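Long-range contacts in polysaccharide deacetylase (Ammonifex degensii, PDB 4WCJ), which probably removes N-acetyl groups from poly-beta-1,6-N-acetyl-D-glucosamine as a zinc-dependent, IcaB-type deacetylase of carbohydrate esterase family 4: residues G69-T74 and G90-V95; G155-D160 and A205-F210. All blocks are in the same frame, centred on the assembly; numbering follows the deposited sequence.

Contact 1: G69-T74 and G90-V95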
ATOM      1  N   GLY A  69      20.449   8.770  -1.565  1.00 68.16           N
ATOM      2  CA  GLY A  69      19.853   9.850  -2.333  1.00 71.91           C
ATOM      3  C   GLY A  69      18.449   9.655  -2.879  1.00 72.19           C
ATOM      4  O   GLY A  69      17.998  10.441  -3.711  1.00 72.17           O
ATOM      5  N   VAL A  70      17.756   8.619  -2.415  1.00 71.31           N
ATOM      6  CA  VAL A  70      16.373   8.371  -2.819  1.00 66.07           C
ATOM      7  C   VAL A  70      15.405   9.393  -2.204  1.00 61.63           C
ATOM      8  O   VAL A  70      15.462   9.660  -1.001  1.00 57.21           O
ATOM      9  CB  VAL A  70      15.935   6.944  -2.424  1.00 62.46           C
ATOM     10  CG1 VAL A  70      14.432   6.846  -2.326  1.00 62.38           C
ATOM     11  CG2 VAL A  70      16.492   5.919  -3.410  1.00 59.39           C
ATOM     12  N   ARG A  71      14.527   9.962  -3.031  1.00 60.27           N
ATOM     13  CA  ARG A  71      13.503  10.898  -2.562  1.00 58.82           C
ATOM     14  C   ARG A  71      12.195  10.196  -2.193  1.00 56.76           C
ATOM     15  O   ARG A  71      11.577   9.538  -3.036  1.00 57.31           O
ATOM     16  CB  ARG A  71      13.228  11.965  -3.626  1.00 58.35           C
ATOM     17  CG  ARG A  71      11.913  12.699  -3.438  1.00 59.44           C
ATOM     18  CD  ARG A  71      11.837  13.954  -4.291  1.00 64.47           C
ATOM     19  NE  ARG A  71      10.721  14.807  -3.888  1.00 64.35           N
ATOM     20  CZ  ARG A  71      10.577  16.077  -4.255  1.00 67.11           C
ATOM     21  NH1 ARG A  71      11.485  16.651  -5.032  1.00 64.14           N
ATOM     22  NH2 ARG A  71       9.526  16.776  -3.838  1.00 66.87           N
ATOM     23  N   PHE A  72      11.775  10.332  -0.937  1.00 51.39           N
ATOM     24  CA  PHE A  72      10.495   9.776  -0.499  1.00 49.33           C
ATOM     25  C   PHE A  72       9.345  10.725  -0.823  1.00 52.37           C
ATOM     26  O   PHE A  72       9.348  11.907  -0.448  1.00 49.71           O
ATOM     27  CB  PHE A  72      10.510   9.459   0.997  1.00 46.95           C
ATOM     28  CG  PHE A  72      11.399   8.305   1.370  1.00 50.42           C
ATOM     29  CD1 PHE A  72      12.727   8.517   1.695  1.00 52.98           C
ATOM     30  CD2 PHE A  72      10.905   7.004   1.396  1.00 47.98           C
ATOM     31  CE1 PHE A  72      13.548   7.460   2.045  1.00 53.46           C
ATOM     32  CE2 PHE A  72      11.715   5.946   1.752  1.00 49.04           C
ATOM     33  CZ  PHE A  72      13.044   6.172   2.071  1.00 51.06           C
ATOM     34  N   VAL A  73       8.348  10.165  -1.493  1.00 47.31           N
ATOM     35  CA  VAL A  73       7.265  10.884  -2.144  1.00 47.73           C
ATOM     36  C   VAL A  73       5.932  10.662  -1.396  1.00 47.70           C
ATOM     37  O   VAL A  73       5.712   9.597  -0.813  1.00 45.08           O
ATOM     38  CB  VAL A  73       7.179  10.418  -3.630  1.00 59.39           C
ATOM     39  CG1 VAL A  73       5.887   9.642  -3.936  1.00 59.31           C
ATOM     40  CG2 VAL A  73       7.423  11.571  -4.601  1.00 57.76           C
ATOM     41  N   THR A  74       5.057  11.671  -1.374  1.00 46.67           N
ATOM     42  CA  THR A  74       3.734  11.512  -0.763  1.00 43.02           C
ATOM     43  C   THR A  74       2.806  10.773  -1.720  1.00 46.43           C
ATOM     44  O   THR A  74       3.062  10.737  -2.925  1.00 45.73           O
ATOM     45  CB  THR A  74       3.085  12.874  -0.392  1.00 43.75           C
ATOM     46  OG1 THR A  74       2.824  13.619  -1.586  1.00 45.85           O
ATOM     47  CG2 THR A  74       3.984  13.681   0.533  1.00 47.69           C
ATOM     48  N   GLY A  90      14.219  12.121 -11.605  1.00 74.98           N
ATOM     49  CA  GLY A  90      15.050  11.324 -10.717  1.00 72.62           C
ATOM     50  C   GLY A  90      14.445  10.050 -10.137  1.00 67.91           C
ATOM     51  O   GLY A  90      13.517   9.465 -10.696  1.00 63.73           O
ATOM     52  N   LYS A  91      14.982   9.648  -8.987  1.00 63.56           N
ATOM     53  CA  LYS A  91      14.670   8.383  -8.324  1.00 67.53           C
ATOM     54  C   LYS A  91      13.670   8.545  -7.165  1.00 65.22           C
ATOM     55  O   LYS A  91      14.027   9.084  -6.120  1.00 58.12           O
ATOM     56  CB  LYS A  91      15.971   7.773  -7.798  1.00 68.38           C
ATOM     57  CG  LYS A  91      15.986   6.282  -7.720  1.00 67.62           C
ATOM     58  CD  LYS A  91      16.732   5.671  -8.901  1.00 71.15           C
ATOM     59  CE  LYS A  91      18.223   5.569  -8.622  1.00 74.22           C
ATOM     60  NZ  LYS A  91      18.910   4.685  -9.610  1.00 75.63           N
ATOM     61  N   LEU A  92      12.445   8.048  -7.335  1.00 61.88           N
ATOM     62  CA  LEU A  92      11.375   8.267  -6.351  1.00 59.17           C
ATOM     63  C   LEU A  92      10.927   6.980  -5.652  1.00 54.74           C
ATOM     64  O   LEU A  92      10.962   5.904  -6.248  1.00 51.06           O
ATOM     65  CB  LEU A  92      10.169   8.918  -7.029  1.00 54.37           C
ATOM     66  CG  LEU A  92      10.502  10.004  -8.054  1.00 57.45           C
ATOM     67  CD1 LEU A  92       9.246  10.486  -8.743  1.00 57.52           C
ATOM     68  CD2 LEU A  92      11.235  11.164  -7.399  1.00 59.01           C
ATOM     69  N   VAL A  93      10.499   7.094  -4.394  1.00 49.25           N
ATOM     70  CA  VAL A  93       9.969   5.948  -3.652  1.00 47.49           C
ATOM     71  C   VAL A  93       8.758   6.319  -2.798  1.00 47.57           C
ATOM     72  O   VAL A  93       8.770   7.324  -2.096  1.00 47.89           O
ATOM     73  CB  VAL A  93      11.043   5.309  -2.736  1.00 47.70           C
ATOM     74  CG1 VAL A  93      10.411   4.330  -1.751  1.00 47.78           C
ATOM     75  CG2 VAL A  93      12.087   4.594  -3.565  1.00 47.48           C
ATOM     76  N   LEU A  94       7.715   5.495  -2.882  1.00 42.27           N
ATOM     77  CA  LEU A  94       6.560   5.582  -1.999  1.00 43.14           C
ATOM     78  C   LEU A  94       6.524   4.381  -1.056  1.00 41.85           C
ATOM     79  O   LEU A  94       6.603   3.226  -1.497  1.00 39.53           O
ATOM     80  CB  LEU A  94       5.263   5.647  -2.806  1.00 39.61           C
ATOM     81  CG  LEU A  94       3.958   5.640  -2.004  1.00 37.22           C
ATOM     82  CD1 LEU A  94       3.912   6.803  -1.021  1.00 41.25           C
ATOM     83  CD2 LEU A  94       2.760   5.693  -2.929  1.00 37.69           C
ATOM     84  N   VAL A  95       6.412   4.654   0.239  1.00 38.70           N
ATOM     85  CA  VAL A  95       6.253   3.602   1.236  1.00 35.90           C
ATOM     86  C   VAL A  95       4.773   3.269   1.413  1.00 33.91           C
ATOM     87  O   VAL A  95       3.952   4.167   1.611  1.00 35.26           O
ATOM     88  CB  VAL A  95       6.856   4.017   2.600  1.00 36.50           C
ATOM     89  CG1 VAL A  95       6.604   2.943   3.648  1.00 33.63           C
ATOM     90  CG2 VAL A  95       8.340   4.302   2.456  1.00 38.53           C
TER
HETATM   91  O   HOH W   1       7.040   7.448   1.062  1.00 35.85           O
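Arg71 grips the neighbouring strand through its backbone: its N donates to Lys91 O at 3.3 Å, and its O accepts from Val93 N at 3.0 Å. Val73 N then bonds to Val93 O at 2.9 Å. Beyond this parallel pairing the two segments diverge, and water 1 bridges the gap, donating to Val73 O and accepting from Val95 N.

Val70, just before the strand, puts CG1 against Val93 CG2 at 3.5 Å, closer than usual. On the face that carries Phe72 and Val93, the Phe72 ring, its CG anti to the carbonyl carbon (chi1 -69°), lies beside Val93 and offers its edge to Val95 CG2, 3.8 Å from CE2. Past the paired residues, Leu94 CD1 reaches Val73 O at 3.3 Å.

Leu62 and Leu65 of helix 55-67 cover the Phe72 side, while Ala78 of helix 75-82 packs on Val73 and Leu94. The contact closes the beta-alpha-beta unit of strand 71-72, helix 75-82 and strand 91-99. The bonds and water thus satisfy these peptide groups turned toward the partner segment; Leu92 and Leu94 bond to strand 36-42. Apolar groups pack on the Phe72-Val93 face, while Leu92's also carries the extended Arg71, its end leading away.

Contact 2: G155-D160 and A205-F210; sequences GLHTYD and AYPYGF. With ZN (zinc ion), chain B.
Ala205 N donates to Leu156 O at 3.0 Å and 168°, a backbone hydrogen bond that ties the end of strand 152-156 to the end of strand 203-205; Tyr203 is the other backbone partner of Leu156 on that strand. Past it both segments leave the barrel of this family 4 carbohydrate esterase as loops, and the CA atoms of His157 and Ala205 are the nearest pair, 5.2 Å apart. Here the loops build one wall of the zinc site.

His157 carries the contact. Its CG stands anti to the backbone N (chi1 -159°), which sends the imidazole across to the second segment. ND1 donates to Ala205 O at 2.8 Å; the acceptor lies near the ring plane, but the donor sits well above the carbonyl plane. The other ring nitrogen, NE2, binds zinc at 2.1 Å, so metal and carbonyl together fix the ring's rotation. The carbonyl would probably make the imidazole a stronger electron donor to the metal. Asp99 and His162 complete the protein ligands, and waters 2 and 3 also bind the zinc.

Pro207 covers one face of the imidazole in a CH-pi contact, its CG 4.1 Å from the ring centroid. The same CG also touches Thr158 CG2, at 3.6 Å. Tyr206, by contrast, turns away and anchors its hydroxyl on Asp216 and Thr215. Thr158 OG1 is held by a hydrogen bond with Leu161 N and donates to His157 O at 2.6 Å, in the carbonyl plane and on a lone pair.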
ATOM      1  N   GLY A 155      -5.689   4.141   2.343  1.00 25.01           N
ATOM      2  CA  GLY A 155      -6.353   3.629   1.157  1.00 27.82           C
ATOM      3  C   GLY A 155      -7.161   2.399   1.531  1.00 26.29           C
ATOM      4  O   GLY A 155      -7.121   1.954   2.675  1.00 25.64           O
ATOM      5  N   LEU A 156      -7.908   1.862   0.569  1.00 29.36           N
ATOM      6  CA  LEU A 156      -8.770   0.709   0.837  1.00 26.25           C
ATOM      7  C   LEU A 156      -8.149  -0.601   0.324  1.00 28.84           C
ATOM      8  O   LEU A 156      -7.582  -0.648  -0.767  1.00 29.87           O
ATOM      9  CB  LEU A 156     -10.153   0.935   0.210  1.00 28.62           C
ATOM     10  CG  LEU A 156     -11.241  -0.118   0.474  1.00 27.67           C
ATOM     11  CD1 LEU A 156     -11.641  -0.172   1.943  1.00 27.37           C
ATOM     12  CD2 LEU A 156     -12.463   0.140  -0.407  1.00 27.70           C
ATOM     13  N   HIS A 157      -8.278  -1.651   1.134  1.00 28.72           N
ATOM     14  CA  HIS A 157      -7.734  -2.981   0.867  1.00 27.57           C
ATOM     15  C   HIS A 157      -8.916  -3.954   0.964  1.00 29.57           C
ATOM     16  O   HIS A 157      -8.846  -4.968   1.643  1.00 28.90           O
ATOM     17  CB  HIS A 157      -6.628  -3.306   1.889  1.00 24.61           C
ATOM     18  CG  HIS A 157      -5.662  -4.379   1.474  1.00 26.86           C
ATOM     19  ND1 HIS A 157      -5.199  -4.524   0.183  1.00 28.91           N
ATOM     20  CD2 HIS A 157      -5.034  -5.336   2.204  1.00 28.17           C
ATOM     21  CE1 HIS A 157      -4.347  -5.532   0.131  1.00 29.42           C
ATOM     22  NE2 HIS A 157      -4.225  -6.039   1.346  1.00 26.68           N
ATOM     23  N   THR A 158      -9.995  -3.613   0.250  1.00 30.14           N
ATOM     24  CA  THR A 158     -11.366  -4.138   0.443  1.00 30.59           C
ATOM     25  C   THR A 158     -11.925  -3.796   1.825  1.00 31.27           C
ATOM     26  O   THR A 158     -11.185  -3.392   2.729  1.00 29.37           O
ATOM     27  CB  THR A 158     -11.498  -5.693   0.238  1.00 35.38           C
ATOM     28  OG1 THR A 158     -11.021  -6.399   1.395  1.00 31.51           O
ATOM     29  CG2 THR A 158     -10.769  -6.155  -1.006  1.00 37.02           C
ATOM     30  N   TYR A 159     -13.244  -3.931   1.972  1.00 33.96           N
ATOM     31  CA  TYR A 159     -13.875  -3.866   3.293  1.00 34.15           C
ATOM     32  C   TYR A 159     -13.681  -5.178   4.060  1.00 33.00           C
ATOM     33  O   TYR A 159     -13.161  -5.197   5.184  1.00 33.79           O
ATOM     34  CB  TYR A 159     -15.376  -3.559   3.176  1.00 32.95           C
ATOM     35  CG  TYR A 159     -16.074  -3.476   4.523  1.00 33.50           C
ATOM     36  CD1 TYR A 159     -16.057  -2.301   5.262  1.00 32.46           C
ATOM     37  CD2 TYR A 159     -16.739  -4.573   5.057  1.00 36.67           C
ATOM     38  CE1 TYR A 159     -16.683  -2.223   6.493  1.00 35.32           C
ATOM     39  CE2 TYR A 159     -17.370  -4.498   6.292  1.00 39.40           C
ATOM     40  CZ  TYR A 159     -17.332  -3.319   7.001  1.00 38.70           C
ATOM     41  OH  TYR A 159     -17.951  -3.235   8.227  1.00 44.85           O
ATOM     42  N   ASP A 160     -14.123  -6.277   3.465  1.00 34.85           N
ATOM     43  CA  ASP A 160     -13.937  -7.590   4.086  1.00 32.74           C
ATOM     44  C   ASP A 160     -13.963  -8.692   3.030  1.00 36.20           C
ATOM     45  O   ASP A 160     -14.792  -9.611   3.075  1.00 40.25           O
ATOM     46  CB  ASP A 160     -15.003  -7.830   5.159  1.00 37.01           C
ATOM     47  CG  ASP A 160     -14.739  -9.083   5.988  1.00 42.36           C
ATOM     48  OD1 ASP A 160     -13.564  -9.499   6.108  1.00 42.49           O
ATOM     49  OD2 ASP A 160     -15.718  -9.650   6.516  1.00 47.08           O
ATOM     50  N   ALA A 205      -5.678  -0.982  -3.084  1.00 29.30           N
ATOM     51  CA  ALA A 205      -4.699  -2.060  -3.273  1.00 28.71           C
ATOM     52  C   ALA A 205      -5.398  -3.408  -3.271  1.00 27.72           C
ATOM     53  O   ALA A 205      -6.154  -3.726  -2.348  1.00 27.20           O
ATOM     54  CB  ALA A 205      -3.630  -2.021  -2.194  1.00 28.49           C
ATOM     55  N   TYR A 206      -5.147  -4.198  -4.310  1.00 26.78           N
ATOM     56  CA  TYR A 206      -5.715  -5.541  -4.405  1.00 27.59           C
ATOM     57  C   TYR A 206      -5.078  -6.487  -3.402  1.00 30.34           C
ATOM     58  O   TYR A 206      -3.854  -6.625  -3.379  1.00 29.39           O
ATOM     59  CB  TYR A 206      -5.514  -6.123  -5.803  1.00 28.57           C
ATOM     60  CG  TYR A 206      -6.417  -5.585  -6.895  1.00 29.62           C
ATOM     61  CD1 TYR A 206      -7.797  -5.754  -6.835  1.00 29.59           C
ATOM     62  CD2 TYR A 206      -5.885  -4.945  -8.007  1.00 29.46           C
ATOM     63  CE1 TYR A 206      -8.622  -5.276  -7.836  1.00 30.29           C
ATOM     64  CE2 TYR A 206      -6.708  -4.469  -9.019  1.00 31.52           C
ATOM     65  CZ  TYR A 206      -8.074  -4.636  -8.927  1.00 30.59           C
ATOM     66  OH  TYR A 206      -8.892  -4.173  -9.939  1.00 33.60           O
ATOM     67  N   PRO A 207      -5.902  -7.154  -2.585  1.00 30.09           N
ATOM     68  CA  PRO A 207      -5.357  -8.264  -1.799  1.00 33.91           C
ATOM     69  C   PRO A 207      -4.812  -9.329  -2.746  1.00 32.99           C
ATOM     70  O   PRO A 207      -5.431  -9.596  -3.787  1.00 32.17           O
ATOM     71  CB  PRO A 207      -6.564  -8.770  -1.008  1.00 36.28           C
ATOM     72  CG  PRO A 207      -7.520  -7.608  -0.987  1.00 35.48           C
ATOM     73  CD  PRO A 207      -7.330  -6.929  -2.318  1.00 32.60           C
ATOM     74  N   TYR A 208      -3.646  -9.868  -2.396  1.00 28.80           N
ATOM     75  CA  TYR A 208      -2.926 -10.893  -3.162  1.00 29.94           C
ATOM     76  C   TYR A 208      -2.355 -10.320  -4.463  1.00 28.93           C
ATOM     77  O   TYR A 208      -1.698 -11.024  -5.219  1.00 34.28           O
ATOM     78  CB  TYR A 208      -3.821 -12.118  -3.421  1.00 29.31           C
ATOM     79  CG  TYR A 208      -4.494 -12.599  -2.155  1.00 31.82           C
ATOM     80  CD1 TYR A 208      -3.761 -13.209  -1.135  1.00 33.93           C
ATOM     81  CD2 TYR A 208      -5.853 -12.403  -1.959  1.00 34.46           C
ATOM     82  CE1 TYR A 208      -4.377 -13.621   0.041  1.00 34.16           C
ATOM     83  CE2 TYR A 208      -6.473 -12.819  -0.791  1.00 35.71           C
ATOM     84  CZ  TYR A 208      -5.736 -13.418   0.198  1.00 35.75           C
ATOM     85  OH  TYR A 208      -6.386 -13.812   1.338  1.00 37.19           O
ATOM     86  N   GLY A 209      -2.583  -9.030  -4.702  1.00 32.37           N
ATOM     87  CA  GLY A 209      -1.785  -8.290  -5.662  1.00 33.75           C
ATOM     88  C   GLY A 209      -2.307  -8.045  -7.062  1.00 34.29           C
ATOM     89  O   GLY A 209      -1.671  -7.318  -7.829  1.00 34.84           O
ATOM     90  N   PHE A 210      -3.439  -8.640  -7.421  1.00 31.26           N
ATOM     91  CA  PHE A 210      -3.893  -8.554  -8.813  1.00 31.89           C
ATOM     92  C   PHE A 210      -5.395  -8.452  -8.987  1.00 32.01           C
ATOM     93  O   PHE A 210      -6.162  -8.859  -8.126  1.00 32.74           O
ATOM     94  CB  PHE A 210      -3.361  -9.754  -9.595  1.00 33.32           C
ATOM     95  CG  PHE A 210      -1.872  -9.874  -9.523  1.00 42.22           C
ATOM     96  CD1 PHE A 210      -1.068  -9.091 -10.336  1.00 48.83           C
ATOM     97  CD2 PHE A 210      -1.274 -10.704  -8.585  1.00 43.37           C
ATOM     98  CE1 PHE A 210       0.310  -9.167 -10.249  1.00 53.20           C
ATOM     99  CE2 PHE A 210       0.099 -10.784  -8.490  1.00 47.56           C
ATOM    100  CZ  PHE A 210       0.895 -10.016  -9.323  1.00 52.28           C
TER
HETATM  101 ZN    ZN B 301      -3.234  -7.725   2.216  1.00 31.88          ZN
HETATM  102  O   HOH W   2      -1.845  -9.245   3.104  1.00 42.55           O
HETATM  103  O   HOH W   3      -1.262  -7.435   1.059  1.00 31.86           O

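In the fold
Both contacts are buried and reach the same parallel sheet, but they lie on opposite sides of the chain's centre, their own centres about 23 Å apart and their nearest atoms about 10 Å. Contact 1 is the more peripheral, its centre about 15 Å from the centre of the chain, against about 9 Å for contact 2, and buries about twice the surface. It relies on paired backbones and hydrocarbon packing away from the metal; contact 2 turns on one polar side chain. Strand 91-99 links them: contact 1 uses its beginning, while its last residue, Asp99, shares the zinc with His157 of contact 2.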